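Long-range contacts in filamentous hemagglutinin (Bordetella pertussis, PDB 1RWR), which serves as an adhesin exported by the two-partner secretion pathway, its N-terminal secretion domain probably directing passage across the outer membrane: residues V31-F36 with A75-V80; I102-N107 with G127-N132; T123-R128 with I136-Q141. One frame throughout, in Å; residues are numbered along the deposited sequence.

Contact 1 of 3, residues V31-F36 with A75-V80; sequences VSHNKF and AILAEV
Strands 31-36 and 75-80 are parallel neighbours in the long parallel sheet of the beta-helix, paired in register from Val31 with Ala75 to Phe36 with Val80. Five backbone hydrogen bonds join them, Ser32 N to Ala75 O being almost straight (174°), and CA-H...O contacts such as Val80 CA to Phe36 O fill in between.

The amide of Asn34 turns back along the seam. Its ND2 donates to Ser32 OG at 2.9 Å and to Leu77 O at 3.1 Å, the latter from above the carbonyl plane, so Leu77 O is held by both Asn34 N and ND2. Ser32 OG also bonds to Ala24 O, and Asn34 OD1 is bound by Thr9 and Ala24.

Among the apolar contacts, Phe36 lays CE2 3.8 Å from Ala78 CB, and Leu77 CD2 sits over the His33 ring, 3.7 Å from its centroid, in a CH-pi contact.

On the face of His33, Lys35, Leu77 and Glu79, the charged group gathers round Glu79 OE1, while OE2 makes a salt bridge with Arg128 NH1. Lys35 NZ bridges to OE1 from above the carboxylate plane at 3.2 Å, and His33 NE2, with OE1 in its ring plane, bonds at 2.7 Å.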
loop_
_atom_site.group_PDB
_atom_site.type_symbol
_atom_site.label_atom_id
_atom_site.label_comp_id
_atom_site.label_asym_id
_atom_site.label_seq_id
_atom_site.Cartn_x
_atom_site.Cartn_y
_atom_site.Cartn_z
ATOM N N VAL A 31 -16.534 -6.801 4.042
ATOM C CA VAL A 31 -15.710 -5.592 4.257
ATOM C C VAL A 31 -16.074 -4.912 5.583
ATOM O O VAL A 31 -17.225 -4.530 5.807
ATOM C CB VAL A 31 -15.911 -4.571 3.098
ATOM C CG1 VAL A 31 -15.165 -3.252 3.376
ATOM C CG2 VAL A 31 -15.504 -5.177 1.759
ATOM N N SER A 32 -15.085 -4.673 6.431
ATOM C CA SER A 32 -15.267 -3.909 7.646
ATOM C C SER A 32 -14.759 -2.499 7.347
ATOM O O SER A 32 -13.568 -2.318 7.102
ATOM C CB SER A 32 -14.480 -4.532 8.781
ATOM O OG SER A 32 -14.493 -3.715 9.951
ATOM N N HIS A 33 -15.673 -1.528 7.339
ATOM C CA HIS A 33 -15.369 -0.143 6.995
ATOM C C HIS A 33 -15.262 0.657 8.287
ATOM O O HIS A 33 -16.245 0.879 8.995
ATOM C CB HIS A 33 -16.452 0.403 6.053
ATOM C CG HIS A 33 -16.116 1.721 5.447
ATOM N ND1 HIS A 33 -16.809 2.249 4.382
ATOM C CD2 HIS A 33 -15.162 2.631 5.773
ATOM C CE1 HIS A 33 -16.285 3.418 4.060
ATOM N NE2 HIS A 33 -15.280 3.675 4.888
ATOM N N ASN A 34 -14.037 1.049 8.620
ATOM C CA ASN A 34 -13.743 1.730 9.854
ATOM C C ASN A 34 -13.312 3.155 9.557
ATOM O O ASN A 34 -12.334 3.364 8.837
ATOM C CB ASN A 34 -12.619 1.010 10.558
ATOM C CG ASN A 34 -12.992 -0.404 10.900
ATOM O OD1 ASN A 34 -13.670 -0.611 11.917
ATOM N ND2 ASN A 34 -12.701 -1.376 9.983
ATOM N N LYS A 35 -14.071 4.121 10.048
ATOM C CA LYS A 35 -13.726 5.537 9.872
ATOM C C LYS A 35 -13.035 6.012 11.110
ATOM O O LYS A 35 -13.396 5.626 12.228
ATOM C CB LYS A 35 -14.963 6.385 9.570
ATOM C CG LYS A 35 -15.503 6.162 8.143
ATOM C CD LYS A 35 -16.821 6.861 7.947
ATOM C CE LYS A 35 -17.380 6.615 6.567
ATOM N NZ LYS A 35 -16.797 7.587 5.566
ATOM N N PHE A 36 -12.030 6.850 10.910
ATOM C CA PHE A 36 -11.230 7.440 11.963
ATOM C C PHE A 36 -11.061 8.920 11.726
ATOM O O PHE A 36 -10.822 9.356 10.598
ATOM C CB PHE A 36 -9.820 6.859 11.936
ATOM C CG PHE A 36 -9.732 5.428 12.349
ATOM C CD1 PHE A 36 -9.446 5.096 13.654
ATOM C CD2 PHE A 36 -9.951 4.404 11.420
ATOM C CE1 PHE A 36 -9.358 3.758 14.056
ATOM C CE2 PHE A 36 -9.842 3.080 11.830
ATOM C CZ PHE A 36 -9.552 2.768 13.139
ATOM N N ALA A 75 -11.879 -8.171 4.501
ATOM C CA ALA A 75 -11.121 -6.958 4.176
ATOM C C ALA A 75 -11.420 -5.954 5.278
ATOM O O ALA A 75 -12.560 -5.775 5.659
ATOM C CB ALA A 75 -11.533 -6.385 2.828
ATOM N N ILE A 76 -10.379 -5.321 5.790
ATOM C CA ILE A 76 -10.497 -4.334 6.834
ATOM C C ILE A 76 -9.961 -3.027 6.239
ATOM O O ILE A 76 -8.797 -2.930 5.868
ATOM C CB ILE A 76 -9.653 -4.766 8.070
ATOM C CG1 ILE A 76 -10.210 -6.070 8.716
ATOM C CG2 ILE A 76 -9.654 -3.657 9.130
ATOM C CD1 ILE A 76 -9.260 -6.767 9.667
ATOM N N LEU A 77 -10.862 -2.053 6.105
ATOM C CA LEU A 77 -10.564 -0.733 5.645
ATOM C C LEU A 77 -10.564 0.231 6.824
ATOM O O LEU A 77 -11.536 0.280 7.588
ATOM C CB LEU A 77 -11.693 -0.306 4.726
ATOM C CG LEU A 77 -11.716 1.128 4.217
ATOM C CD1 LEU A 77 -10.470 1.515 3.408
ATOM C CD2 LEU A 77 -12.967 1.267 3.354
ATOM N N ALA A 78 -9.485 0.976 6.961
ATOM C CA ALA A 78 -9.358 2.064 7.893
ATOM C C ALA A 78 -9.263 3.315 7.043
ATOM O O ALA A 78 -8.297 3.464 6.298
ATOM C CB ALA A 78 -8.055 1.911 8.744
ATOM N N GLU A 79 -10.260 4.189 7.135
ATOM C CA GLU A 79 -10.344 5.420 6.349
ATOM C C GLU A 79 -10.303 6.616 7.268
ATOM O O GLU A 79 -11.096 6.688 8.195
ATOM C CB GLU A 79 -11.693 5.475 5.610
ATOM C CG GLU A 79 -11.855 6.716 4.763
ATOM C CD GLU A 79 -13.271 6.947 4.247
ATOM O OE1 GLU A 79 -14.136 6.094 4.453
ATOM O OE2 GLU A 79 -13.503 7.968 3.549
ATOM N N VAL A 80 -9.388 7.539 7.035
ATOM C CA VAL A 80 -9.336 8.771 7.806
ATOM C C VAL A 80 -10.266 9.801 7.175
ATOM O O VAL A 80 -10.156 10.102 5.987
ATOM C CB VAL A 80 -7.911 9.333 7.893
ATOM C CG1 VAL A 80 -7.907 10.746 8.522
ATOM C CG2 VAL A 80 -7.029 8.420 8.686
#

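Contact 2 of 3, residues I102-N107 with G127-N132; sequences IIANPN and GRPSVN
The end of strand 99-104, one strand of the parallel sheet of the beta-helix, runs into a turn at Asn105-Asn107, and residues 127-129 cross close by before strand 128-132 diverges; the approach is closest where the CA atoms of Pro106 and Gly127 are 5.6 Å apart. No hydrogen bond crosses between the segments, so this is a packing of an extra-helical strand against the outer face of the parallel sheet, where strand 99-104 ends. The turn on the first segment is an Asx turn: Asn105 OD1 accepts from Asn107 N at 2.9 Å, the donor standing above the carbonyl plane, while ND2 of Asn105 is held by Ser84 and Ser86.

Ala104 directs its methyl group at the second segment. CB lies 3.5 Å from Gly127 O and 4.1 Å from Pro129 CG; Gly127 O is buried here and has no hydrogen-bonding partner in the model.

Pro106 buries the most surface, much of it against Arg128. CG of Arg128 is anti to its backbone N (chi1 179°), starting the side chain away from the turn, but bends at chi2 (66°) and chi3 (71°) fold the guanidinium back over the proline, the two side chains crossing at about a right angle. NH1 is anchored by Glu79 and by Val80 O, which should fix the rotation of the flat group. Pro106 CG then rests over the centre of one guanidinium face, 3.7 Å from Arg128 CZ.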
loop_
_atom_site.group_PDB
_atom_site.type_symbol
_atom_site.label_atom_id
_atom_site.label_comp_id
_atom_site.label_asym_id
_atom_site.label_seq_id
_atom_site.Cartn_x
_atom_site.Cartn_y
_atom_site.Cartn_z
ATOM N N ILE A 102 -6.566 -2.338 4.159
ATOM C CA ILE A 102 -6.544 -1.131 3.335
ATOM C C ILE A 102 -6.533 0.039 4.282
ATOM O O ILE A 102 -7.447 0.176 5.116
ATOM C CB ILE A 102 -7.807 -1.033 2.422
ATOM C CG1 ILE A 102 -8.021 -2.276 1.556
ATOM C CG2 ILE A 102 -7.690 0.180 1.544
ATOM C CD1 ILE A 102 -8.746 -3.396 2.223
ATOM N N ILE A 103 -5.512 0.882 4.151
ATOM C CA ILE A 103 -5.382 2.113 4.924
ATOM C C ILE A 103 -5.495 3.284 3.944
ATOM O O ILE A 103 -4.691 3.441 3.055
ATOM C CB ILE A 103 -4.043 2.180 5.701
ATOM C CG1 ILE A 103 -3.739 0.906 6.527
ATOM C CG2 ILE A 103 -4.041 3.450 6.613
ATOM C CD1 ILE A 103 -4.716 0.584 7.495
ATOM N N ALA A 104 -6.522 4.096 4.106
ATOM C CA ALA A 104 -6.843 5.194 3.184
ATOM C C ALA A 104 -6.855 6.526 3.899
ATOM O O ALA A 104 -7.644 6.754 4.831
ATOM C CB ALA A 104 -8.192 4.940 2.514
ATOM N N ASN A 105 -6.004 7.444 3.456
ATOM C CA ASN A 105 -5.987 8.776 4.015
ATOM C C ASN A 105 -5.621 9.780 2.884
ATOM O O ASN A 105 -4.462 9.887 2.497
ATOM C CB ASN A 105 -5.007 8.852 5.189
ATOM C CG ASN A 105 -5.078 10.215 5.900
ATOM O OD1 ASN A 105 -5.608 11.190 5.326
ATOM N ND2 ASN A 105 -4.540 10.294 7.102
ATOM N N PRO A 106 -6.601 10.479 2.333
ATOM C CA PRO A 106 -6.328 11.448 1.270
ATOM C C PRO A 106 -5.341 12.551 1.635
ATOM O O PRO A 106 -4.771 13.140 0.738
ATOM C CB PRO A 106 -7.710 12.001 0.928
ATOM C CG PRO A 106 -8.605 10.858 1.228
ATOM C CD PRO A 106 -8.061 10.274 2.517
ATOM N N ASN A 107 -5.131 12.788 2.910
ATOM C CA ASN A 107 -4.183 13.812 3.352
ATOM C C ASN A 107 -2.735 13.406 3.239
ATOM O O ASN A 107 -1.841 14.252 3.290
ATOM C CB ASN A 107 -4.500 14.194 4.776
ATOM C CG ASN A 107 -5.935 14.647 4.927
ATOM O OD1 ASN A 107 -6.370 15.616 4.250
ATOM N ND2 ASN A 107 -6.696 13.936 5.730
ATOM N N GLY A 127 -6.461 7.478 -1.793
ATOM C CA GLY A 127 -7.804 7.500 -2.375
ATOM C C GLY A 127 -8.931 7.545 -1.365
ATOM O O GLY A 127 -8.824 6.995 -0.251
ATOM N N ARG A 128 -10.023 8.220 -1.739
ATOM C CA ARG A 128 -11.239 8.168 -0.976
ATOM C C ARG A 128 -12.011 6.891 -1.348
ATOM O O ARG A 128 -12.325 6.685 -2.512
ATOM C CB ARG A 128 -12.086 9.406 -1.266
ATOM C CG ARG A 128 -13.369 9.432 -0.558
ATOM C CD ARG A 128 -13.200 9.548 0.933
ATOM N NE ARG A 128 -12.715 10.871 1.380
ATOM C CZ ARG A 128 -12.065 11.078 2.509
ATOM N NH1 ARG A 128 -11.753 10.047 3.337
ATOM N NH2 ARG A 128 -11.706 12.312 2.818
ATOM N N PRO A 129 -12.320 6.042 -0.370
ATOM C CA PRO A 129 -12.999 4.777 -0.685
ATOM C C PRO A 129 -14.465 4.948 -0.981
ATOM O O PRO A 129 -15.115 5.730 -0.309
ATOM C CB PRO A 129 -12.874 3.949 0.580
ATOM C CG PRO A 129 -12.131 4.778 1.546
ATOM C CD PRO A 129 -12.011 6.155 1.056
ATOM N N SER A 130 -14.941 4.226 -1.974
ATOM C CA SER A 130 -16.372 3.988 -2.169
ATOM C C SER A 130 -16.591 2.500 -1.986
ATOM O O SER A 130 -16.030 1.707 -2.745
ATOM C CB SER A 130 -16.771 4.415 -3.568
ATOM O OG SER A 130 -16.891 5.822 -3.591
ATOM N N VAL A 131 -17.408 2.116 -1.013
ATOM C CA VAL A 131 -17.643 0.715 -0.680
ATOM C C VAL A 131 -19.114 0.335 -0.980
ATOM O O VAL A 131 -20.035 0.961 -0.462
ATOM C CB VAL A 131 -17.350 0.449 0.796
ATOM C CG1 VAL A 131 -17.683 -0.997 1.167
ATOM C CG2 VAL A 131 -15.894 0.792 1.136
ATOM N N ASN A 132 -19.291 -0.688 -1.805
ATOM C CA ASN A 132 -20.594 -1.237 -2.181
ATOM C C ASN A 132 -20.514 -2.728 -1.957
ATOM O O ASN A 132 -20.106 -3.470 -2.827
ATOM C CB ASN A 132 -20.918 -0.913 -3.665
ATOM C CG ASN A 132 -22.241 -1.538 -4.153
ATOM O OD1 ASN A 132 -23.212 -1.573 -3.407
ATOM N ND2 ASN A 132 -22.277 -2.014 -5.407
#

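Contact 3 of 3, residues T123-R128 with I136-Q141; sequences TLTTGR and IGLDVQ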
loop_
_atom_site.group_PDB
_atom_site.type_symbol
_atom_site.label_atom_id
_atom_site.label_comp_id
_atom_site.label_asym_id
_atom_site.label_seq_id
_atom_site.Cartn_x
_atom_site.Cartn_y
_atom_site.Cartn_z
ATOM N N THR A 123 -2.869 -2.652 1.191
ATOM C CA THR A 123 -2.951 -1.484 0.322
ATOM C C THR A 123 -2.870 -0.208 1.156
ATOM O O THR A 123 -3.620 -0.053 2.149
ATOM C CB THR A 123 -4.288 -1.508 -0.375
ATOM O OG1 THR A 123 -4.470 -2.785 -1.030
ATOM C CG2 THR A 123 -4.441 -0.402 -1.407
ATOM N N LEU A 124 -1.958 0.693 0.769
ATOM C CA LEU A 124 -1.824 2.018 1.357
ATOM C C LEU A 124 -2.237 3.007 0.303
ATOM O O LEU A 124 -1.700 2.990 -0.810
ATOM C CB LEU A 124 -0.388 2.275 1.773
ATOM C CG LEU A 124 0.177 1.273 2.761
ATOM C CD1 LEU A 124 1.611 1.724 3.153
ATOM C CD2 LEU A 124 -0.746 1.138 3.985
ATOM N N THR A 125 -3.208 3.851 0.616
ATOM C CA THR A 125 -3.784 4.704 -0.410
ATOM C C THR A 125 -4.123 6.096 0.111
ATOM O O THR A 125 -4.470 6.276 1.279
ATOM C CB THR A 125 -5.016 3.990 -1.099
ATOM O OG1 THR A 125 -5.441 4.766 -2.218
ATOM C CG2 THR A 125 -6.206 3.937 -0.166
ATOM N N THR A 126 -4.011 7.093 -0.761
ATOM C CA THR A 126 -4.625 8.393 -0.479
ATOM C C THR A 126 -5.945 8.553 -1.215
ATOM O O THR A 126 -6.508 9.648 -1.223
ATOM C CB THR A 126 -3.709 9.557 -0.845
ATOM O OG1 THR A 126 -3.433 9.527 -2.266
ATOM C CG2 THR A 126 -2.402 9.404 -0.134
ATOM N N GLY A 127 -6.461 7.478 -1.793
ATOM C CA GLY A 127 -7.804 7.500 -2.375
ATOM C C GLY A 127 -8.931 7.545 -1.365
ATOM O O GLY A 127 -8.824 6.995 -0.251
ATOM N N ARG A 128 -10.023 8.220 -1.739
ATOM C CA ARG A 128 -11.239 8.168 -0.976
ATOM C C ARG A 128 -12.011 6.891 -1.348
ATOM O O ARG A 128 -12.325 6.685 -2.512
ATOM C CB ARG A 128 -12.086 9.406 -1.266
ATOM C CG ARG A 128 -13.369 9.432 -0.558
ATOM C CD ARG A 128 -13.200 9.548 0.933
ATOM N NE ARG A 128 -12.715 10.871 1.380
ATOM C CZ ARG A 128 -12.065 11.078 2.509
ATOM N NH1 ARG A 128 -11.753 10.047 3.337
ATOM N NH2 ARG A 128 -11.706 12.312 2.818
ATOM N N ILE A 136 -14.753 -2.449 -3.435
ATOM C CA ILE A 136 -14.124 -1.256 -2.905
ATOM C C ILE A 136 -13.429 -0.531 -4.051
ATOM O O ILE A 136 -12.547 -1.086 -4.695
ATOM C CB ILE A 136 -13.065 -1.626 -1.861
ATOM C CG1 ILE A 136 -13.661 -2.446 -0.692
ATOM C CG2 ILE A 136 -12.413 -0.355 -1.362
ATOM C CD1 ILE A 136 -12.674 -3.007 0.229
ATOM N N GLY A 137 -13.835 0.698 -4.329
ATOM C CA GLY A 137 -13.135 1.556 -5.279
ATOM C C GLY A 137 -12.421 2.641 -4.514
ATOM O O GLY A 137 -12.890 3.097 -3.467
ATOM N N LEU A 138 -11.252 3.023 -5.000
ATOM C CA LEU A 138 -10.441 4.036 -4.348
ATOM C C LEU A 138 -10.266 5.167 -5.323
ATOM O O LEU A 138 -9.617 4.986 -6.350
ATOM C CB LEU A 138 -9.066 3.445 -4.001
ATOM C CG LEU A 138 -9.129 2.274 -3.016
ATOM C CD1 LEU A 138 -7.801 1.578 -2.898
ATOM C CD2 LEU A 138 -9.650 2.722 -1.640
ATOM N N ASP A 139 -10.807 6.334 -5.022
ATOM C CA ASP A 139 -10.723 7.459 -5.949
ATOM C C ASP A 139 -9.615 8.375 -5.487
ATOM O O ASP A 139 -9.764 9.148 -4.548
ATOM C CB ASP A 139 -12.033 8.216 -6.013
ATOM C CG ASP A 139 -13.064 7.455 -6.756
ATOM O OD1 ASP A 139 -12.696 6.804 -7.759
ATOM O OD2 ASP A 139 -14.246 7.449 -6.367
ATOM N N VAL A 140 -8.512 8.257 -6.187
ATOM C CA VAL A 140 -7.337 9.061 -5.897
ATOM C C VAL A 140 -7.389 10.381 -6.643
ATOM O O VAL A 140 -7.306 10.410 -7.872
ATOM C CB VAL A 140 -6.034 8.308 -6.299
ATOM C CG1 VAL A 140 -4.860 9.166 -5.928
ATOM C CG2 VAL A 140 -5.973 6.956 -5.604
ATOM N N GLN A 141 -7.483 11.469 -5.896
ATOM C CA GLN A 141 -7.404 12.807 -6.463
ATOM C C GLN A 141 -6.324 13.661 -5.825
ATOM O O GLN A 141 -5.976 14.695 -6.374
ATOM C CB GLN A 141 -8.746 13.501 -6.357
ATOM C CG GLN A 141 -9.784 12.769 -7.209
ATOM C CD GLN A 141 -11.112 13.383 -7.088
ATOM O OE1 GLN A 141 -11.767 13.235 -6.060
ATOM N NE2 GLN A 141 -11.507 14.125 -8.098
HETATM O O HOH W 1 -7.687 11.521 -2.985
HETATM O O HOH W 2 -14.615 7.446 -3.658
#
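Leu138 and Arg128 lose the most surface here, the first through its side chain and the second largely through its backbone. Leu138 has CG anti to the carbonyl carbon (chi1 -62°), and its forked end reaches the threonines of strand 119-125. Both CD1 and CD2 lie 3.9 Å from Thr125 CG2, so the fork straddles that methyl group, while CD1 meets Thr123 CG2 tip to tip at 4.2 Å. Thr125 OG1, anti to the backbone N (chi1 -172°), accepts from Gly127 N in an ST turn at 2.9 Å, with Val163 O as its other partner.

At that turn the chain leaves the parallel sheet of the beta-helix and enters the antiparallel hairpin of strands 128-132 and 135-140, which lies outside the coils. Arg128 and Asp139 form a hydrogen-bonded antiparallel pair in it: Asp139 N meets Arg128 O nearly straight (176°), and Arg128 N donates to Asp139 O at 3.0 Å, both donors standing above the carbonyl planes. Arg128 O also takes a bond from a water that donates to Asp139 OD2 as well, while OD1 of Asp139 makes a salt bridge with Arg192.

Val140, the next most covered residue, closes over the turn, with CG2 3.8 Å from Gly127 CA and CG1 3.9 Å from Thr126 OG1, itself hydrogen-bonded to Gln142 O. Beyond it a second water donates to Thr126 O and accepts from Gln141 N.

How the contacts relate
Along the chain contact 1 closes before contact 2 opens, and contact 3 begins on the stretch where contact 2 ends, sharing Gly127 and Arg128 with it. Strands 31-36, 75-80, 99-104 and 119-125 are successive neighbours in one parallel sheet of the beta-helix, whereas 128-132 and 135-140 belong to a separate antiparallel sheet packed against it. The centres of contacts 1 and 2 are about 8 Å apart, those of 2 and 3 about 4 Å and those of 1 and 3 about 12 Å. Arg128 NH1 links all three through a 2.7 Å salt bridge to Glu79 OE2, fastening the hairpin to the early coils of the secretion domain.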